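PDB 2VXZ: Pyrsv_gp04 from Pyrobaculum spherical virus, which is of unknown function but probably acts as a viral transcriptional regulator, perhaps binding DNA through a helix-turn-helix-like domain. Local coordinates for residues 79-84 against 134-139. Residues are numbered along the deposited sequence; the frame is centred on the assembly and turned at random.
Sequences MIREVE and LLKMIY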
HETATM    1  N   MSE A  79       1.309  -7.005  -5.047  1.00 23.28           N
HETATM    2  CA  MSE A  79       2.491  -6.234  -4.642  1.00 24.40           C
HETATM    3  C   MSE A  79       3.721  -7.120  -4.661  1.00 23.60           C
HETATM    4  O   MSE A  79       4.801  -6.699  -5.090  1.00 22.74           O
HETATM    5  CB  MSE A  79       2.293  -5.630  -3.254  1.00 24.37           C
HETATM    6  CG  MSE A  79       1.234  -4.566  -3.228  1.00 25.37           C
HETATM    7 SE   MSE A  79       1.269  -3.609  -1.544  1.00 32.08          SE
HETATM    8  CE  MSE A  79       0.698  -5.019  -0.362  1.00 26.91           C
ATOM      9  N   ILE A  80       3.558  -8.352  -4.203  1.00 23.54           N
ATOM     10  CA  ILE A  80       4.674  -9.302  -4.176  1.00 24.24           C
ATOM     11  C   ILE A  80       5.155  -9.650  -5.579  1.00 23.98           C
ATOM     12  O   ILE A  80       6.352  -9.630  -5.840  1.00 23.78           O
ATOM     13  CB  ILE A  80       4.323 -10.563  -3.371  1.00 24.03           C
ATOM     14  CG1 ILE A  80       4.139 -10.195  -1.892  1.00 24.74           C
ATOM     15  CG2 ILE A  80       5.438 -11.585  -3.471  1.00 23.80           C
ATOM     16  CD1 ILE A  80       3.717 -11.344  -1.023  1.00 24.77           C
ATOM     17  N   ARG A  81       4.228  -9.925  -6.490  1.00 24.25           N
ATOM     18  CA  ARG A  81       4.589 -10.225  -7.877  1.00 25.13           C
ATOM     19  C   ARG A  81       5.338  -9.072  -8.534  1.00 24.66           C
ATOM     20  O   ARG A  81       6.290  -9.302  -9.285  1.00 24.24           O
ATOM     21  CB  ARG A  81       3.354 -10.590  -8.706  1.00 25.30           C
ATOM     22  CG  ARG A  81       2.729 -11.926  -8.327  1.00 27.55           C
ATOM     23  CD  ARG A  81       1.725 -12.389  -9.362  1.00 28.94           C
ATOM     24  NE  ARG A  81       0.644 -11.424  -9.543  1.00 32.16           N
ATOM     25  CZ  ARG A  81      -0.505 -11.399  -8.863  1.00 32.77           C
ATOM     26  NH1 ARG A  81      -0.780 -12.299  -7.923  0.50 33.50           N
ATOM     27  NH2 ARG A  81      -1.390 -10.451  -9.136  1.00 33.49           N
ATOM     28  N   GLU A  82       4.909  -7.839  -8.255  1.00 24.41           N
ATOM     29  CA  GLU A  82       5.565  -6.665  -8.813  1.00 24.54           C
ATOM     30  C   GLU A  82       6.973  -6.513  -8.268  1.00 23.88           C
ATOM     31  O   GLU A  82       7.887  -6.291  -9.036  1.00 23.17           O
ATOM     32  CB  GLU A  82       4.768  -5.384  -8.567  1.00 24.76           C
ATOM     33  CG  GLU A  82       3.504  -5.291  -9.391  1.00 27.45           C
ATOM     34  CD  GLU A  82       3.777  -5.074 -10.865  1.00 31.03           C
ATOM     35  OE1 GLU A  82       4.329  -4.021 -11.217  1.00 33.97           O
ATOM     36  OE2 GLU A  82       3.464  -5.965 -11.673  1.00 35.78           O
ATOM     37  N   VAL A  83       7.153  -6.634  -6.946  1.00 23.13           N
ATOM     38  CA  VAL A  83       8.501  -6.573  -6.368  1.00 23.36           C
ATOM     39  C   VAL A  83       9.386  -7.663  -6.990  1.00 23.47           C
ATOM     40  O   VAL A  83      10.515  -7.397  -7.407  1.00 23.20           O
ATOM     41  CB  VAL A  83       8.497  -6.695  -4.826  1.00 23.12           C
ATOM     42  CG1 VAL A  83       9.947  -6.796  -4.276  1.00 22.43           C
ATOM     43  CG2 VAL A  83       7.749  -5.515  -4.199  1.00 23.36           C
ATOM     44  N   GLU A  84       8.874  -8.882  -7.073  1.00 23.58           N
ATOM     45  CA  GLU A  84       9.685  -9.990  -7.570  1.00 24.55           C
ATOM     46  C   GLU A  84       9.997  -9.841  -9.047  1.00 24.54           C
ATOM     47  O   GLU A  84      11.083 -10.235  -9.487  1.00 25.51           O
ATOM     48  CB  GLU A  84       9.008 -11.329  -7.280  1.00 23.98           C
ATOM     49  CG  GLU A  84       8.911 -11.598  -5.785  1.00 25.91           C
ATOM     50  CD  GLU A  84       8.772 -13.043  -5.476  1.00 27.31           C
ATOM     51  OE1 GLU A  84       7.674 -13.586  -5.715  1.00 28.06           O
ATOM     52  OE2 GLU A  84       9.781 -13.633  -5.014  1.00 32.68           O
ATOM     53  N   LEU A 134       6.778  -4.298   3.219  1.00 21.19           N
ATOM     54  CA  LEU A 134       6.571  -5.209   2.095  1.00 21.33           C
ATOM     55  C   LEU A 134       7.799  -6.092   1.901  1.00 21.25           C
ATOM     56  O   LEU A 134       7.688  -7.316   1.705  1.00 21.10           O
ATOM     57  CB  LEU A 134       6.273  -4.405   0.818  1.00 21.43           C
ATOM     58  CG  LEU A 134       5.964  -5.169  -0.481  1.00 21.66           C
ATOM     59  CD1 LEU A 134       4.830  -6.188  -0.304  1.00 21.11           C
ATOM     60  CD2 LEU A 134       5.646  -4.203  -1.632  1.00 21.02           C
ATOM     61  N   LEU A 135       8.979  -5.483   1.932  1.00 21.32           N
ATOM     62  CA  LEU A 135      10.207  -6.256   1.732  1.00 21.47           C
ATOM     63  C   LEU A 135      10.382  -7.289   2.843  1.00 22.08           C
ATOM     64  O   LEU A 135      10.800  -8.424   2.603  1.00 21.45           O
ATOM     65  CB  LEU A 135      11.439  -5.352   1.638  1.00 21.40           C
ATOM     66  CG  LEU A 135      11.605  -4.547   0.360  1.00 21.10           C
ATOM     67  CD1 LEU A 135      12.743  -3.553   0.478  1.00 21.23           C
ATOM     68  CD2 LEU A 135      11.834  -5.444  -0.852  1.00 20.56           C
ATOM     69  N   LYS A 136      10.053  -6.910   4.061  1.00 22.75           N
ATOM     70  CA  LYS A 136      10.198  -7.829   5.185  1.00 24.61           C
ATOM     71  C   LYS A 136       9.232  -9.011   5.061  1.00 24.12           C
ATOM     72  O   LYS A 136       9.541 -10.143   5.477  1.00 23.66           O
ATOM     73  CB  LYS A 136       9.975  -7.054   6.481  1.00 24.23           C
ATOM     74  CG  LYS A 136      10.682  -7.583   7.685  1.00 27.56           C
ATOM     75  CD  LYS A 136      10.552  -6.580   8.818  1.00 27.38           C
ATOM     76  CE  LYS A 136      11.894  -6.283   9.445  1.00 30.02           C
ATOM     77  NZ  LYS A 136      11.758  -5.403  10.644  0.50 30.06           N
HETATM   78  N   MSE A 137       8.054  -8.760   4.493  1.00 24.76           N
HETATM   79  CA  MSE A 137       7.069  -9.827   4.262  1.00 25.77           C
HETATM   80  C   MSE A 137       7.554 -10.847   3.240  1.00 24.43           C
HETATM   81  O   MSE A 137       7.228 -12.029   3.338  1.00 24.11           O
HETATM   82  CB  MSE A 137       5.743  -9.258   3.782  1.00 25.77           C
HETATM   83  CG  MSE A 137       5.012  -8.510   4.844  1.00 27.53           C
HETATM   84 SE   MSE A 137       3.386  -7.734   4.106  1.00 38.25          SE
HETATM   85  CE  MSE A 137       2.919  -9.124   2.902  1.00 21.30           C
ATOM     86  N   ILE A 138       8.336 -10.380   2.262  1.00 23.02           N
ATOM     87  CA  ILE A 138       8.810 -11.215   1.174  1.00 23.13           C
ATOM     88  C   ILE A 138      10.102 -11.972   1.524  1.00 22.80           C
ATOM     89  O   ILE A 138      10.234 -13.165   1.211  1.00 21.89           O
ATOM     90  CB  ILE A 138       9.047 -10.387  -0.105  1.00 22.79           C
ATOM     91  CG1 ILE A 138       7.763  -9.677  -0.549  1.00 23.08           C
ATOM     92  CG2 ILE A 138       9.579 -11.280  -1.217  1.00 21.97           C
ATOM     93  CD1 ILE A 138       7.977  -8.616  -1.611  1.00 23.70           C
ATOM     94  N   TYR A 139      11.042 -11.271   2.161  1.00 22.94           N
ATOM     95  CA  TYR A 139      12.426 -11.734   2.327  1.00 22.68           C
ATOM     96  C   TYR A 139      12.806 -11.992   3.788  1.00 22.98           C
ATOM     97  O   TYR A 139      13.928 -12.437   4.074  1.00 23.64           O
ATOM     98  CB  TYR A 139      13.404 -10.709   1.695  1.00 22.72           C
ATOM     99  CG  TYR A 139      13.164 -10.497   0.206  1.00 21.77           C
ATOM    100  CD1 TYR A 139      13.428 -11.509  -0.705  1.00 21.05           C
ATOM    101  CD2 TYR A 139      12.647  -9.302  -0.279  1.00 22.25           C
ATOM    102  CE1 TYR A 139      13.197 -11.332  -2.057  1.00 22.39           C
ATOM    103  CE2 TYR A 139      12.401  -9.125  -1.635  1.00 22.03           C
ATOM    104  CZ  TYR A 139      12.673 -10.144  -2.517  1.00 22.45           C
ATOM    105  OH  TYR A 139      12.414 -10.005  -3.868  1.00 23.60           O
TER
HETATM  106  O   HOH W   1      12.552 -12.222  -5.323  1.00 19.30           O
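Two helix segments, 79-84 and 134-139, cross at nearly a right angle (83°), their axes 10.7 Å apart. The contact is mainly apolar. The CA-to-CB bond of M79, a selenomethionine, points toward the other helix, and M79 CB lies 3.9 Å from CD1 of L134. One residue on, the CA-to-CB bond of I80 runs sideways. I80 CG1 meets CG1 of I138 at 3.9 Å, and the CA atoms of these two residues, 7.0 Å apart, are the closest CA pair. V83 is the knob of a knobs-into-holes packing and sits among L134, L135, I138 and Y139. Its CG2 lies 3.6 Å from L134 CD2, its CB 3.8 Å from I138 CD1, and its CG1 meets the edge of the Y139 ring. E84 adds a polar margin: the O of water 1 lies 3.1 Å from E84 OE2, donating it a hydrogen bond, and 2.7 Å from Y139 OH. The same carboxylate forms a salt bridge with R156, near the end of the modelled chain. The contact joins helices 69-89 and 125-139 within the predicted regulator domain. F59 of strand 55-59 touches M79 and L134, helix 108-115 packs on the same two residues, and strand 151-152 touches L135 and Y139 through Y151.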